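Local coordinates for protein polysaccharide Lyase Family 6 (Bacteroides cellulosilyticus, PDB 6QPS) that cleaves alginate as a calcium-binding polysaccharide lyase of family 6, with specificity for mannuronic acid, at residues A[214-219]-A[247-252]; A[267-272]-A[293-298]. All blocks are in the same frame, centred on the assembly; numbering follows the deposited sequence.

Both contacts join strands of successive coils in a right-handed parallel beta-helix, the fold of the chondroitinase B family. Along the chain, contact 1 (214-219 with 247-252) closes before contact 2 (267-272 with 293-298) opens. Strands 215-218, 244-249, 266-271 and 291-295 follow one another as neighbours, all running the same way. The middle two are paired directly: Val248 N lies 2.9 Å from Val268 O, and Val248 O lies 2.9 Å from Arg270 N. The contact centres are about 9 Å apart. Lys249 packs on Arg270 and His271. The side chains of Ser247 and Arg270 lie close to Glu244, which binds the calcium ion together with Asn210, Glu213 and Glu242.

Contact 1 (A[214-219]-A[247-252]); sequences IIRIGH and SVKSCH. With ACT (acetate ion), chain D.
Ser247 N donates to Ile215 O at 2.8 Å, and Ser247 O accepts from Ile217 N. This is parallel pairing between neighbouring coils of a beta-helix. Ile217 O then takes two donors from opposite faces of its carbonyl plane. Lys249 N donates to Ile217 O at 2.9 Å in a bent bond (139° at the hydrogen). Ser250 OG donates to Ile217 O at 3.0 Å, well above the plane. The hydroxyl sits between the backbone N and the carbonyl carbon (chi1 58°), which turns it back to this oxygen. Asn253 also binds it.

On the face of Arg216 and Ser247, one water joins three side chains. It accepts from Arg216 NE, in the plane of the guanidinium, and from Lys249 NZ, and it donates to Ser247 OG. Ser247 OG is also bonded to the calcium ligand Glu244. Gln182 and Tyr155 bind Arg216 NH1. The two cationic chains touch through their aliphatic parts, with Arg216 CG 4.1 Å from Lys249 CD. Lys249 is extended beyond CG, and Lys249 NZ reaches an acetate oxygen at 2.8 Å. That acetate, probably from the crystallisation liquor, places its methyl over one face of the Arg216 guanidinium and also bonds Ser220.

Ile217 and Val248 point to the opposite face of the sheet. Ile217 CD1 lies 4.4 Å from Val248 CG2, while Ile217 CG2 approaches Ser250 OG to 3.4 Å.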
loop_
_atom_site.group_PDB
_atom_site.type_symbol
_atom_site.label_atom_id
_atom_site.label_comp_id
_atom_site.label_asym_id
_atom_site.label_seq_id
_atom_site.Cartn_x
_atom_site.Cartn_y
_atom_site.Cartn_z
ATOM N N ILE A 214 4.897 0.292 -4.055
ATOM C CA ILE A 214 4.919 1.201 -2.908
ATOM C C ILE A 214 4.838 0.422 -1.596
ATOM O O ILE A 214 5.681 0.594 -0.711
ATOM C CB ILE A 214 3.791 2.244 -3.010
ATOM C CG1 ILE A 214 3.833 3.027 -4.331
ATOM C CG2 ILE A 214 3.857 3.235 -1.834
ATOM C CD1 ILE A 214 5.134 3.744 -4.626
ATOM N N ILE A 215 3.821 -0.433 -1.435
ATOM C CA ILE A 215 3.681 -1.281 -0.254
ATOM C C ILE A 215 3.585 -2.738 -0.694
ATOM O O ILE A 215 2.836 -3.069 -1.624
ATOM C CB ILE A 215 2.423 -0.914 0.566
ATOM C CG1 ILE A 215 2.418 0.537 1.035
ATOM C CG2 ILE A 215 2.243 -1.862 1.774
ATOM C CD1 ILE A 215 1.165 0.960 1.766
ATOM N N ARG A 216 4.285 -3.618 0.022
ATOM C CA ARG A 216 4.159 -5.065 -0.140
ATOM C C ARG A 216 3.924 -5.662 1.244
ATOM O O ARG A 216 4.699 -5.398 2.177
ATOM C CB ARG A 216 5.390 -5.705 -0.796
ATOM C CG ARG A 216 5.181 -7.190 -1.129
ATOM C CD ARG A 216 6.521 -7.848 -1.405
ATOM N NE ARG A 216 7.120 -7.519 -2.695
ATOM C CZ ARG A 216 8.414 -7.345 -2.911
ATOM N NH1 ARG A 216 9.288 -7.355 -1.919
ATOM N NH2 ARG A 216 8.851 -7.125 -4.136
ATOM N N ILE A 217 2.845 -6.406 1.398
ATOM C CA ILE A 217 2.479 -6.985 2.691
ATOM C C ILE A 217 2.773 -8.483 2.648
ATOM O O ILE A 217 1.957 -9.281 2.172
ATOM C CB ILE A 217 1.020 -6.720 3.080
ATOM C CG1 ILE A 217 0.628 -5.248 2.852
ATOM C CG2 ILE A 217 0.803 -7.124 4.583
ATOM C CD1 ILE A 217 -0.837 -4.951 3.204
ATOM N N GLY A 218 3.933 -8.888 3.174
ATOM C CA GLY A 218 4.389 -10.259 3.063
ATOM C C GLY A 218 5.150 -10.534 1.784
ATOM O O GLY A 218 5.541 -9.620 1.056
ATOM N N HIS A 219 5.359 -11.831 1.532
ATOM C CA HIS A 219 5.998 -12.358 0.330
ATOM C C HIS A 219 5.292 -13.649 -0.082
ATOM O O HIS A 219 4.564 -14.257 0.709
ATOM C CB HIS A 219 7.468 -12.734 0.576
ATOM C CG HIS A 219 8.396 -11.588 0.829
ATOM N ND1 HIS A 219 8.545 -10.999 2.069
ATOM C CD2 HIS A 219 9.312 -10.991 0.024
ATOM C CE1 HIS A 219 9.470 -10.055 2.000
ATOM N NE2 HIS A 219 9.956 -10.029 0.769
ATOM N N SER A 247 0.926 -4.434 -3.211
ATOM C CA SER A 247 0.954 -5.873 -3.481
ATOM C C SER A 247 0.690 -6.614 -2.167
ATOM O O SER A 247 1.559 -6.705 -1.291
ATOM C CB SER A 247 2.308 -6.210 -4.073
ATOM O OG SER A 247 2.445 -7.556 -4.439
ATOM N N VAL A 248 -0.545 -7.081 -1.998
ATOM C CA VAL A 248 -0.940 -7.823 -0.801
ATOM C C VAL A 248 -0.543 -9.284 -1.005
ATOM O O VAL A 248 -0.994 -9.915 -1.968
ATOM C CB VAL A 248 -2.454 -7.693 -0.529
ATOM C CG1 VAL A 248 -2.790 -8.418 0.781
ATOM C CG2 VAL A 248 -2.916 -6.223 -0.470
ATOM N N LYS A 249 0.329 -9.801 -0.132
ATOM C CA LYS A 249 0.877 -11.149 -0.243
ATOM C C LYS A 249 0.835 -11.869 1.111
ATOM O O LYS A 249 1.821 -12.474 1.549
ATOM C CB LYS A 249 2.306 -11.106 -0.811
ATOM C CG LYS A 249 2.361 -10.683 -2.288
ATOM C CD LYS A 249 3.792 -10.681 -2.826
ATOM C CE LYS A 249 3.817 -10.721 -4.344
ATOM N NZ LYS A 249 5.206 -10.678 -4.900
ATOM N N SER A 250 -0.318 -11.809 1.789
ATOM C CA SER A 250 -0.534 -12.446 3.089
ATOM C C SER A 250 -2.029 -12.335 3.401
ATOM O O SER A 250 -2.811 -11.836 2.582
ATOM C CB SER A 250 0.362 -11.859 4.178
ATOM O OG SER A 250 0.131 -10.462 4.300
ATOM N N CYS A 251 -2.433 -12.861 4.563
ATOM C CA CYS A 251 -3.843 -13.073 4.870
ATOM C C CYS A 251 -4.414 -12.094 5.890
ATOM O O CYS A 251 -3.719 -11.619 6.798
ATOM C CB CYS A 251 -4.080 -14.509 5.377
ATOM S SG CYS A 251 -3.551 -15.855 4.293
ATOM N N HIS A 252 -5.718 -11.833 5.752
ATOM C CA HIS A 252 -6.513 -11.126 6.760
ATOM C C HIS A 252 -6.104 -9.663 6.947
ATOM O O HIS A 252 -6.322 -9.089 8.014
ATOM C CB HIS A 252 -6.535 -11.855 8.107
ATOM C CG HIS A 252 -7.057 -13.250 8.062
ATOM N ND1 HIS A 252 -8.403 -13.536 7.949
ATOM C CD2 HIS A 252 -6.424 -14.446 8.158
ATOM C CE1 HIS A 252 -8.571 -14.847 7.988
ATOM N NE2 HIS A 252 -7.390 -15.423 8.115
HETATM C C ACT D . 7.957 -12.617 -3.392
HETATM O O ACT D . 6.801 -12.274 -3.169
HETATM O OXT ACT D . 8.493 -13.741 -3.228
HETATM C CH3 ACT D . 8.855 -11.553 -4.016
HETATM O O HOH W 1 5.209 -7.754 -4.972
#

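Contact 2 (A[267-272]-A[293-298]); sequences LVCRHG and IRIINQ
Leu267 O accepts from Arg294 N at 3.0 Å, and Arg294 O from Cys269 N at 2.9 Å, in the parallel pairing of two successive beta-helix coils. The pairing frays beyond Cys269, the centre of an inverse gamma turn, where Ile296 N makes a weak bond to Cys269 O. Asn297 takes over from there. Asn297 ND2 donates to Arg270 O at 2.9 Å in a nearly straight bond (173° at the hydrogen). The oxygen lies in the amide plane of Asn297, but ND2 stands above the carbonyl plane of Arg270. Asn297 OD1 accepts from a water also bonded to Gly272 N, and probably from a second, which is bonded to His271 ND1. With an alanine in place of Asn297, Arg270 O would probably lose this donor and the Gly272 water an acceptor, and the end of strand 266-271 is likely to be held less firmly.

Val268 and Arg294 lie side by side on the face they share. The bends at chi2 and chi3 of Arg294 (144° and 61°) lay its guanidinium against Val268. Val268 CG1 sits over the centre of one face, 3.7 Å from Arg294 CZ. On the face of Cys269 and Ile295, Cys269 SG packs 4.1 Å from Ile295 CD1. Arg270 crosses Ile296, with Arg270 CD 3.9 Å from Ile296 CD1. Farther out, the Arg270 guanidinium makes a cation-pi contact with Tyr339, and Arg270 NH1 is hydrogen-bonded to Ser338 O.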
loop_
_atom_site.group_PDB
_atom_site.type_symbol
_atom_site.label_atom_id
_atom_site.label_comp_id
_atom_site.label_asym_id
_atom_site.label_seq_id
_atom_site.Cartn_x
_atom_site.Cartn_y
_atom_site.Cartn_z
ATOM N N LEU A 267 -4.512 -1.848 -6.747
ATOM C CA LEU A 267 -4.547 -2.528 -5.457
ATOM C C LEU A 267 -4.707 -4.022 -5.746
ATOM O O LEU A 267 -5.760 -4.460 -6.231
ATOM C CB LEU A 267 -5.695 -1.975 -4.615
ATOM C CG LEU A 267 -5.742 -2.409 -3.147
ATOM C CD1 LEU A 267 -6.818 -1.600 -2.382
ATOM C CD2 LEU A 267 -5.972 -3.933 -2.943
ATOM N N VAL A 268 -3.659 -4.801 -5.491
ATOM C CA VAL A 268 -3.612 -6.181 -5.965
ATOM C C VAL A 268 -3.604 -7.173 -4.810
ATOM O O VAL A 268 -2.683 -7.165 -3.978
ATOM C CB VAL A 268 -2.399 -6.413 -6.876
ATOM C CG1 VAL A 268 -2.369 -7.840 -7.434
ATOM C CG2 VAL A 268 -2.395 -5.371 -8.014
ATOM N N CYS A 269 -4.613 -8.057 -4.781
ATOM C CA CYS A 269 -4.673 -9.189 -3.849
ATOM C C CYS A 269 -3.887 -10.304 -4.531
ATOM O O CYS A 269 -4.452 -11.196 -5.179
ATOM C CB CYS A 269 -6.126 -9.599 -3.610
ATOM S SG CYS A 269 -7.035 -8.427 -2.558
ATOM N N ARG A 270 -2.550 -10.220 -4.426
ATOM C CA ARG A 270 -1.663 -11.056 -5.241
ATOM C C ARG A 270 -1.497 -12.463 -4.685
ATOM O O ARG A 270 -1.604 -13.447 -5.436
ATOM C CB ARG A 270 -0.301 -10.368 -5.430
ATOM C CG ARG A 270 0.685 -11.203 -6.241
ATOM C CD ARG A 270 0.198 -11.485 -7.675
ATOM N NE ARG A 270 1.102 -12.400 -8.363
ATOM C CZ ARG A 270 0.997 -13.722 -8.350
ATOM N NH1 ARG A 270 -0.024 -14.300 -7.723
ATOM N NH2 ARG A 270 1.893 -14.475 -8.979
ATOM N N HIS A 271 -1.199 -12.566 -3.391
ATOM C CA HIS A 271 -1.119 -13.856 -2.718
ATOM C C HIS A 271 -1.807 -13.714 -1.356
ATOM O O HIS A 271 -1.940 -12.607 -0.829
ATOM C CB HIS A 271 0.324 -14.309 -2.434
ATOM C CG HIS A 271 1.240 -14.443 -3.615
ATOM N ND1 HIS A 271 0.966 -15.212 -4.729
ATOM C CD2 HIS A 271 2.514 -14.003 -3.773
ATOM C CE1 HIS A 271 2.010 -15.189 -5.545
ATOM N NE2 HIS A 271 2.969 -14.476 -4.980
ATOM N N GLY A 272 -2.217 -14.839 -0.775
ATOM C CA GLY A 272 -2.940 -14.841 0.486
ATOM C C GLY A 272 -4.434 -14.554 0.372
ATOM O O GLY A 272 -4.962 -14.141 -0.669
ATOM N N ILE A 293 -8.895 -2.757 -8.744
ATOM C CA ILE A 293 -8.688 -3.872 -7.813
ATOM C C ILE A 293 -8.502 -5.148 -8.610
ATOM O O ILE A 293 -9.325 -5.474 -9.474
ATOM C CB ILE A 293 -9.851 -4.009 -6.812
ATOM C CG1 ILE A 293 -9.933 -2.763 -5.944
ATOM C CG2 ILE A 293 -9.675 -5.240 -5.933
ATOM C CD1 ILE A 293 -11.222 -2.608 -5.125
ATOM N N ARG A 294 -7.418 -5.863 -8.334
ATOM C CA ARG A 294 -7.119 -7.145 -8.969
ATOM C C ARG A 294 -7.274 -8.268 -7.952
ATOM O O ARG A 294 -6.641 -8.232 -6.884
ATOM C CB ARG A 294 -5.705 -7.146 -9.557
ATOM C CG ARG A 294 -5.290 -8.392 -10.309
ATOM C CD ARG A 294 -4.406 -8.061 -11.509
ATOM N NE ARG A 294 -3.152 -7.390 -11.195
ATOM C CZ ARG A 294 -1.969 -8.004 -11.092
ATOM N NH1 ARG A 294 -1.884 -9.314 -11.245
ATOM N NH2 ARG A 294 -0.866 -7.303 -10.845
ATOM N N ILE A 295 -8.094 -9.266 -8.292
ATOM C CA ILE A 295 -8.467 -10.366 -7.400
ATOM C C ILE A 295 -7.887 -11.692 -7.903
ATOM O O ILE A 295 -8.206 -12.138 -9.017
ATOM C CB ILE A 295 -9.995 -10.460 -7.266
ATOM C CG1 ILE A 295 -10.572 -9.180 -6.676
ATOM C CG2 ILE A 295 -10.367 -11.701 -6.450
ATOM C CD1 ILE A 295 -10.102 -8.871 -5.267
ATOM N N ILE A 296 -7.020 -12.288 -7.066
ATOM C CA ILE A 296 -6.487 -13.647 -7.125
ATOM C C ILE A 296 -6.725 -14.189 -5.705
ATOM O O ILE A 296 -6.960 -13.421 -4.766
ATOM C CB ILE A 296 -4.975 -13.619 -7.498
ATOM C CG1 ILE A 296 -4.780 -12.882 -8.831
ATOM C CG2 ILE A 296 -4.323 -15.005 -7.564
ATOM C CD1 ILE A 296 -3.428 -12.230 -8.950
ATOM N N ASN A 297 -6.727 -15.522 -5.542
ATOM C CA ASN A 297 -6.875 -16.156 -4.221
ATOM C C ASN A 297 -8.285 -16.034 -3.632
ATOM O O ASN A 297 -9.220 -15.624 -4.319
ATOM C CB ASN A 297 -5.827 -15.634 -3.229
ATOM C CG ASN A 297 -4.470 -15.427 -3.863
ATOM O OD1 ASN A 297 -3.752 -16.367 -4.086
ATOM N ND2 ASN A 297 -4.137 -14.185 -4.191
ATOM N N GLN A 298 -8.474 -16.461 -2.382
ATOM C CA GLN A 298 -9.829 -16.689 -1.900
ATOM C C GLN A 298 -10.214 -15.851 -0.694
ATOM O O GLN A 298 -9.374 -15.353 0.055
ATOM C CB GLN A 298 -10.084 -18.178 -1.622
ATOM C CG GLN A 298 -9.238 -18.807 -0.559
ATOM C CD GLN A 298 -9.589 -20.293 -0.310
ATOM O OE1 GLN A 298 -10.086 -20.630 0.742
ATOM N NE2 GLN A 298 -9.304 -21.153 -1.269
HETATM O O HOH W 2 -1.398 -16.528 -5.680
HETATM O O HOH W 3 -1.915 -17.446 -2.143
#